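Long-range contact in Non-reducing end alpha-L-arabinofuranosidase BoGH43B (Bacteroides ovatus, PDB 5JOZ), which removes terminal non-reducing alpha-L-arabinofuranosyl residues from the branches of xyloglucan, turning its S units into X units in the periplasm: residues 251-257 and 267-273. Residues are numbered along the deposited sequence; the frame is centred on the assembly and turned at random.
Sequences AVCLGIR and GRETFLA
Gly267 O lies 4.2 Å from Ile256 CG2, and a water ties this carbonyl to the neighbouring residues: it donates to Gly267 O and to Glu269 OE1, and accepts from the backbone N of Arg257. The Arg268 side chain passes obliquely across Ile256 and Leu254, its CG 3.6 Å from Ile256 CG2 and, after a bend at chi3 (-64°), its NH1 near Leu254 CD2. This guanidinium donates through NH2 to Phe476 O and makes a long, weak ion pair with Asp16, the inferred proton acceptor, on which Leu254 also packs. Glu269 exchanges two backbone bonds with Gly255. Its side chain and that of Arg257 cross at about a right angle, yet their carboxylate and guanidinium planes are only 31° apart: Arg257 NH1 reaches the syn side of Glu269 OE2 (2.9 Å), with OE2 close to the guanidinium plane, while Gly12 N donates to the same oxygen. A methionine in place of Arg257 would probably leave the buried Glu269 carboxylate without its cationic mate. Strands 249-256 and 269-277 are the two central strands of a four-stranded antiparallel sheet, one blade of the five-bladed beta-propeller that characterises family 43. Thr270, paired with Leu254, turns its hydroxyl to Asn14 O. With CG anti to the carbonyl carbon (chi1 -66°), the Phe271 ring brings CE1 to within 3.4 Å of Gly255 CA, where a side chain would clash; Phe271 CB rests on Cys253 SG (3.9 Å). Leu272 brings CD1 to Val252 CG1 (4.0 Å) on the Thr270 and Leu254 face. Ala273 forms a hydrogen-bonded pair with Ala251, whose N donates to Ala273 O (2.8 Å).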
loop_
_atom_site.group_PDB
_atom_site.type_symbol
_atom_site.label_atom_id
_atom_site.label_comp_id
_atom_site.label_asym_id
_atom_site.label_seq_id
_atom_site.Cartn_x
_atom_site.Cartn_y
_atom_site.Cartn_z
ATOM N N ALA A 251 0.417 18.712 4.491
ATOM C CA ALA A 251 0.278 17.887 3.307
ATOM C C ALA A 251 0.753 16.481 3.626
ATOM O O ALA A 251 1.763 16.303 4.305
ATOM C CB ALA A 251 1.096 18.464 2.168
ATOM N N VAL A 252 0.018 15.483 3.150
ATOM C CA VAL A 252 0.578 14.141 3.041
ATOM C C VAL A 252 0.886 13.917 1.570
ATOM O O VAL A 252 0.252 14.515 0.708
ATOM C CB VAL A 252 -0.324 13.038 3.629
ATOM C CG1 VAL A 252 -0.476 13.254 5.126
ATOM C CG2 VAL A 252 -1.688 12.979 2.916
ATOM N N CYS A 253 1.897 13.100 1.307
ATOM C CA CYS A 253 2.318 12.760 -0.051
ATOM C C CYS A 253 3.096 11.452 -0.003
ATOM O O CYS A 253 3.433 10.959 1.089
ATOM C CB CYS A 253 3.218 13.848 -0.620
ATOM S SG CYS A 253 4.872 13.845 0.118
ATOM N N LEU A 254 3.384 10.909 -1.183
ATOM C CA LEU A 254 4.149 9.685 -1.306
ATOM C C LEU A 254 5.585 10.007 -1.649
ATOM O O LEU A 254 5.887 11.087 -2.129
ATOM C CB LEU A 254 3.558 8.751 -2.375
ATOM C CG LEU A 254 3.619 9.078 -3.879
ATOM C CD1 LEU A 254 5.019 9.024 -4.487
ATOM C CD2 LEU A 254 2.682 8.147 -4.628
ATOM N N GLY A 255 6.457 9.040 -1.414
ATOM C CA GLY A 255 7.856 9.127 -1.815
ATOM C C GLY A 255 8.531 7.776 -1.687
ATOM O O GLY A 255 7.909 6.788 -1.259
ATOM N N ILE A 256 9.814 7.736 -2.030
ATOM C CA ILE A 256 10.615 6.518 -1.872
ATOM C C ILE A 256 11.850 6.816 -1.037
ATOM O O ILE A 256 12.273 7.972 -0.964
ATOM C CB ILE A 256 10.995 5.897 -3.231
ATOM C CG1 ILE A 256 11.770 6.899 -4.100
ATOM C CG2 ILE A 256 9.734 5.421 -3.953
ATOM C CD1 ILE A 256 12.395 6.293 -5.340
ATOM N N ARG A 257 12.384 5.774 -0.393
ATOM C CA ARG A 257 13.638 5.833 0.370
ATOM C C ARG A 257 14.610 4.915 -0.337
ATOM O O ARG A 257 14.599 3.719 -0.067
ATOM C CB ARG A 257 13.451 5.310 1.790
ATOM C CG ARG A 257 12.693 6.225 2.742
ATOM C CD ARG A 257 11.902 5.392 3.747
ATOM N NE ARG A 257 12.540 5.197 5.032
ATOM C CZ ARG A 257 12.185 4.286 5.939
ATOM N NH1 ARG A 257 11.188 3.434 5.737
ATOM N NH2 ARG A 257 12.862 4.222 7.080
ATOM N N GLY A 267 8.678 -0.018 -1.351
ATOM C CA GLY A 267 7.528 0.574 -2.030
ATOM C C GLY A 267 7.450 2.071 -1.780
ATOM O O GLY A 267 8.326 2.657 -1.133
ATOM N N ARG A 268 6.413 2.702 -2.309
ATOM C CA ARG A 268 6.212 4.113 -2.056
ATOM C C ARG A 268 5.509 4.239 -0.681
ATOM O O ARG A 268 4.524 3.559 -0.390
ATOM C CB ARG A 268 5.458 4.778 -3.213
ATOM C CG ARG A 268 6.211 4.713 -4.553
ATOM C CD ARG A 268 5.317 5.034 -5.750
ATOM N NE ARG A 268 4.237 4.039 -5.924
ATOM C CZ ARG A 268 3.054 4.261 -6.508
ATOM N NH1 ARG A 268 2.729 5.450 -7.019
ATOM N NH2 ARG A 268 2.171 3.274 -6.580
ATOM N N GLU A 269 6.085 5.075 0.171
ATOM C CA GLU A 269 5.648 5.268 1.546
ATOM C C GLU A 269 4.994 6.651 1.684
ATOM O O GLU A 269 5.036 7.451 0.753
ATOM C CB GLU A 269 6.870 5.111 2.459
ATOM C CG GLU A 269 7.448 3.707 2.360
ATOM C CD GLU A 269 8.788 3.526 3.048
ATOM O OE1 GLU A 269 9.802 4.012 2.507
ATOM O OE2 GLU A 269 8.830 2.850 4.104
ATOM N N THR A 270 4.414 6.920 2.854
ATOM C CA THR A 270 3.651 8.131 3.107
ATOM C C THR A 270 4.419 9.093 4.001
ATOM O O THR A 270 4.924 8.711 5.041
ATOM C CB THR A 270 2.297 7.793 3.747
ATOM O OG1 THR A 270 1.507 7.058 2.811
ATOM C CG2 THR A 270 1.528 9.053 4.141
ATOM N N PHE A 271 4.438 10.357 3.594
ATOM C CA PHE A 271 5.211 11.412 4.223
ATOM C C PHE A 271 4.281 12.540 4.668
ATOM O O PHE A 271 3.132 12.635 4.220
ATOM C CB PHE A 271 6.249 11.955 3.233
ATOM C CG PHE A 271 7.312 10.955 2.855
ATOM C CD1 PHE A 271 7.046 9.947 1.940
ATOM C CD2 PHE A 271 8.579 11.018 3.427
ATOM C CE1 PHE A 271 8.018 9.017 1.599
ATOM C CE2 PHE A 271 9.557 10.097 3.095
ATOM C CZ PHE A 271 9.280 9.094 2.173
ATOM N N LEU A 272 4.806 13.395 5.542
ATOM C CA LEU A 272 4.070 14.525 6.117
ATOM C C LEU A 272 4.934 15.772 6.018
ATOM O O LEU A 272 6.111 15.734 6.397
ATOM C CB LEU A 272 3.755 14.241 7.588
ATOM C CG LEU A 272 2.925 15.268 8.369
ATOM C CD1 LEU A 272 1.543 15.437 7.739
ATOM C CD2 LEU A 272 2.789 14.808 9.808
ATOM N N ALA A 273 4.373 16.867 5.507
ATOM C CA ALA A 273 5.106 18.132 5.446
ATOM C C ALA A 273 4.207 19.343 5.729
ATOM O O ALA A 273 3.052 19.356 5.313
ATOM C CB ALA A 273 5.790 18.273 4.094
HETATM O O HOH W 1 10.788 3.296 -0.000
#